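Local atomic coordinates of acRAF (Thiomonas intermedia, PDB entry 4LOW), a protein that acts as a RuBisCO assembly factor in the alpha-carboxysome, resembles pterin-4a-carbinolamine dehydratases and may share their dehydratase activity. Residues Gln46-Ile51 with Arg75-Arg80. Numbering follows the deposited sequence.
Sequences QHPQNI and RAFAAR. With FMT (formic acid), chain F.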
ATOM      1  N   GLN A  46       6.380 -10.127  10.629  1.00 29.91           N
ATOM      2  CA  GLN A  46       6.721 -10.383   9.231  1.00 28.73           C
ATOM      3  C   GLN A  46       6.037  -9.318   8.420  1.00 32.34           C
ATOM      4  O   GLN A  46       4.846  -9.073   8.587  1.00 33.08           O
ATOM      5  CB  GLN A  46       6.260 -11.777   8.750  1.00 30.29           C
ATOM      6  CG  GLN A  46       7.008 -12.958   9.366  1.00 33.98           C
ATOM      7  CD  GLN A  46       6.331 -14.257   8.993  1.00 50.66           C
ATOM      8  OE1 GLN A  46       5.424 -14.730   9.682  1.00 50.85           O
ATOM      9  NE2 GLN A  46       6.681 -14.804   7.836  1.00 41.52           N
ATOM     10  N   HIS A  47       6.797  -8.694   7.550  1.00 28.34           N
ATOM     11  CA  HIS A  47       6.304  -7.606   6.729  1.00 30.11           C
ATOM     12  C   HIS A  47       6.521  -7.914   5.261  1.00 30.34           C
ATOM     13  O   HIS A  47       7.663  -8.155   4.849  1.00 31.98           O
ATOM     14  CB  HIS A  47       7.028  -6.298   7.110  1.00 32.71           C
ATOM     15  CG  HIS A  47       6.739  -5.863   8.510  1.00 36.82           C
ATOM     16  ND1 HIS A  47       7.545  -6.235   9.568  1.00 40.12           N
ATOM     17  CD2 HIS A  47       5.704  -5.135   8.984  1.00 39.02           C
ATOM     18  CE1 HIS A  47       6.978  -5.722  10.650  1.00 39.88           C
ATOM     19  NE2 HIS A  47       5.872  -5.045  10.346  1.00 40.04           N
ATOM     20  N   PRO A  48       5.481  -7.803   4.416  1.00 25.01           N
ATOM     21  CA  PRO A  48       5.706  -7.946   2.975  1.00 22.27           C
ATOM     22  C   PRO A  48       6.817  -7.015   2.472  1.00 24.64           C
ATOM     23  O   PRO A  48       7.018  -5.913   3.019  1.00 26.69           O
ATOM     24  CB  PRO A  48       4.352  -7.532   2.379  1.00 21.22           C
ATOM     25  CG  PRO A  48       3.338  -7.959   3.443  1.00 25.72           C
ATOM     26  CD  PRO A  48       4.066  -7.543   4.721  1.00 24.40           C
ATOM     27  N   GLN A  49       7.468  -7.423   1.389  1.00 21.94           N
ATOM     28  CA  GLN A  49       8.438  -6.584   0.696  1.00 22.26           C
ATOM     29  C   GLN A  49       7.716  -5.298   0.235  1.00 22.91           C
ATOM     30  O   GLN A  49       8.247  -4.189   0.378  1.00 24.38           O
ATOM     31  CB  GLN A  49       9.018  -7.338  -0.501  1.00 24.92           C
ATOM     32  CG  GLN A  49       9.996  -6.509  -1.340  1.00 27.15           C
ATOM     33  CD  GLN A  49      10.468  -7.253  -2.542  1.00 43.98           C
ATOM     34  OE1 GLN A  49      10.571  -8.485  -2.545  1.00 41.88           O
ATOM     35  NE2 GLN A  49      10.818  -6.505  -3.570  1.00 35.15           N
ATOM     36  N   ASN A  50       6.486  -5.449  -0.283  1.00 20.22           N
ATOM     37  CA  ASN A  50       5.758  -4.285  -0.737  1.00 20.65           C
ATOM     38  C   ASN A  50       4.283  -4.584  -0.792  1.00 19.86           C
ATOM     39  O   ASN A  50       3.892  -5.717  -1.091  1.00 19.70           O
ATOM     40  CB  ASN A  50       6.205  -3.915  -2.165  1.00 22.36           C
ATOM     41  CG  ASN A  50       5.553  -2.670  -2.711  1.00 21.03           C
ATOM     42  OD1 ASN A  50       4.513  -2.782  -3.375  1.00 22.01           O
ATOM     43  ND2 ASN A  50       6.084  -1.494  -2.446  1.00 20.83           N
ATOM     44  N   ILE A  51       3.455  -3.593  -0.452  1.00 18.51           N
ATOM     45  CA  ILE A  51       1.994  -3.642  -0.546  1.00 17.10           C
ATOM     46  C   ILE A  51       1.619  -2.480  -1.435  1.00 18.18           C
ATOM     47  O   ILE A  51       2.023  -1.341  -1.185  1.00 18.95           O
ATOM     48  CB  ILE A  51       1.336  -3.539   0.827  1.00 19.12           C
ATOM     49  CG1 ILE A  51       1.661  -4.755   1.680  1.00 20.23           C
ATOM     50  CG2 ILE A  51      -0.200  -3.432   0.679  1.00 19.38           C
ATOM     51  CD1 ILE A  51       1.390  -4.573   3.113  1.00 22.46           C
ATOM     52  N   ARG A  75       5.295 -18.950   3.084  1.00 23.08           N
ATOM     53  CA  ARG A  75       4.039 -19.533   2.619  1.00 21.97           C
ATOM     54  C   ARG A  75       2.974 -19.496   3.707  1.00 21.27           C
ATOM     55  O   ARG A  75       1.790 -19.346   3.392  1.00 21.41           O
ATOM     56  CB  ARG A  75       4.253 -20.961   2.105  1.00 22.56           C
ATOM     57  CG  ARG A  75       5.222 -21.024   0.945  1.00 25.31           C
ATOM     58  CD  ARG A  75       5.272 -22.406   0.314  1.00 28.99           C
ATOM     59  NE  ARG A  75       6.285 -22.442  -0.742  1.00 35.97           N
ATOM     60  CZ  ARG A  75       6.112 -21.986  -1.982  1.00 52.51           C
ATOM     61  NH1 ARG A  75       4.949 -21.460  -2.349  1.00 37.23           N
ATOM     62  NH2 ARG A  75       7.100 -22.055  -2.862  1.00 50.72           N
ATOM     63  N   ALA A  76       3.371 -19.656   4.986  1.00 22.33           N
ATOM     64  CA  ALA A  76       2.359 -19.592   6.060  1.00 22.35           C
ATOM     65  C   ALA A  76       1.811 -18.174   6.194  1.00 22.35           C
ATOM     66  O   ALA A  76       0.610 -17.996   6.431  1.00 21.28           O
ATOM     67  CB  ALA A  76       2.955 -20.063   7.379  1.00 24.45           C
ATOM     68  N   PHE A  77       2.676 -17.166   5.976  1.00 22.62           N
ATOM     69  CA  PHE A  77       2.209 -15.775   6.005  1.00 21.17           C
ATOM     70  C   PHE A  77       1.202 -15.532   4.878  1.00 21.82           C
ATOM     71  O   PHE A  77       0.111 -15.009   5.096  1.00 20.58           O
ATOM     72  CB  PHE A  77       3.411 -14.812   5.893  1.00 23.07           C
ATOM     73  CG  PHE A  77       3.017 -13.361   6.065  1.00 23.19           C
ATOM     74  CD1 PHE A  77       2.623 -12.600   4.977  1.00 23.39           C
ATOM     75  CD2 PHE A  77       3.011 -12.775   7.325  1.00 23.81           C
ATOM     76  CE1 PHE A  77       2.229 -11.260   5.139  1.00 24.39           C
ATOM     77  CE2 PHE A  77       2.646 -11.426   7.486  1.00 25.34           C
ATOM     78  CZ  PHE A  77       2.230 -10.692   6.401  1.00 23.98           C
ATOM     79  N   ALA A  78       1.546 -16.022   3.679  1.00 20.45           N
ATOM     80  CA  ALA A  78       0.669 -15.928   2.530  1.00 20.03           C
ATOM     81  C   ALA A  78      -0.702 -16.561   2.806  1.00 20.01           C
ATOM     82  O   ALA A  78      -1.738 -15.982   2.478  1.00 19.01           O
ATOM     83  CB  ALA A  78       1.332 -16.566   1.321  1.00 21.05           C
ATOM     84  N   ALA A  79      -0.732 -17.736   3.445  1.00 20.33           N
ATOM     85  CA  ALA A  79      -1.996 -18.384   3.744  1.00 20.42           C
ATOM     86  C   ALA A  79      -2.806 -17.593   4.785  1.00 21.40           C
ATOM     87  O   ALA A  79      -4.023 -17.565   4.715  1.00 20.56           O
ATOM     88  CB  ALA A  79      -1.738 -19.800   4.257  1.00 21.43           C
ATOM     89  N   ARG A  80      -2.158 -16.969   5.750  0.50 19.49           N
ATOM     90  CA  ARG A  80      -2.938 -16.162   6.691  0.50 19.48           C
ATOM     91  C   ARG A  80      -3.500 -14.920   5.972  0.50 21.22           C
ATOM     92  O   ARG A  80      -4.663 -14.549   6.226  0.50 18.81           O
ATOM     93  CB  ARG A  80      -2.133 -15.809   7.931  0.50 19.88           C
ATOM     94  CG  ARG A  80      -1.950 -17.013   8.863  0.50 21.80           C
ATOM     95  CD  ARG A  80      -0.792 -16.808   9.795  0.50 25.74           C
ATOM     96  NE  ARG A  80      -1.150 -15.983  10.938  0.50 30.14           N
ATOM     97  CZ  ARG A  80      -0.381 -15.848  12.012  0.50 40.02           C
ATOM     98  NH1 ARG A  80       0.774 -16.501  12.098  0.50 29.66           N
ATOM     99  NH2 ARG A  80      -0.763 -15.073  13.011  0.50 28.06           N
TER
HETATM  100  C   FMT F 104       1.193 -20.294  -0.172  1.00 40.64           C
HETATM  101  O1  FMT F 104       0.641 -20.504   0.930  1.00 38.20           O
HETATM  102  O2  FMT F 104       2.004 -21.302  -0.642  1.00 40.49           O
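In the pterin dehydratase-like fold of acRAF, the loop leading from helix 27-44 into strand 50-53 closes over helix 72-84, where Phe77 meets Gln46 and Pro48. With CG anti to the backbone N (chi1 -174°), the phenyl ring reaches out from its helix into the bend of the loop. Gln46 runs past it in the opposite direction, its CB 3.7 Å from Phe77 CD2, and its amide plane is turned 65° from the ring. The backbone carbonyl of Gln46 approaches obliquely, O lying 3.4 Å from Phe77 CE2, and this oxygen also accepts a hydrogen bond from Ser41 OG. Farther along the ring, Pro48 crosses it at roughly a right angle, with CG 3.9 Å from Phe77 CE1. No hydrogen bond joins the two segments; Gln46 NE2 instead makes a weak one to Ala73 O, one turn before Phe77. Replacing Phe77 by alanine would probably open a gap beneath the loop and leave Pro48 without its apolar partner on the helix. Pro48 also touches Leu62 and Ser41, so the contact joins loop, sheet and both helices in the buried layer between helices and antiparallel sheet, an arrangement characteristic of the alpha/beta pterin-4a-carbinolamine dehydratase fold.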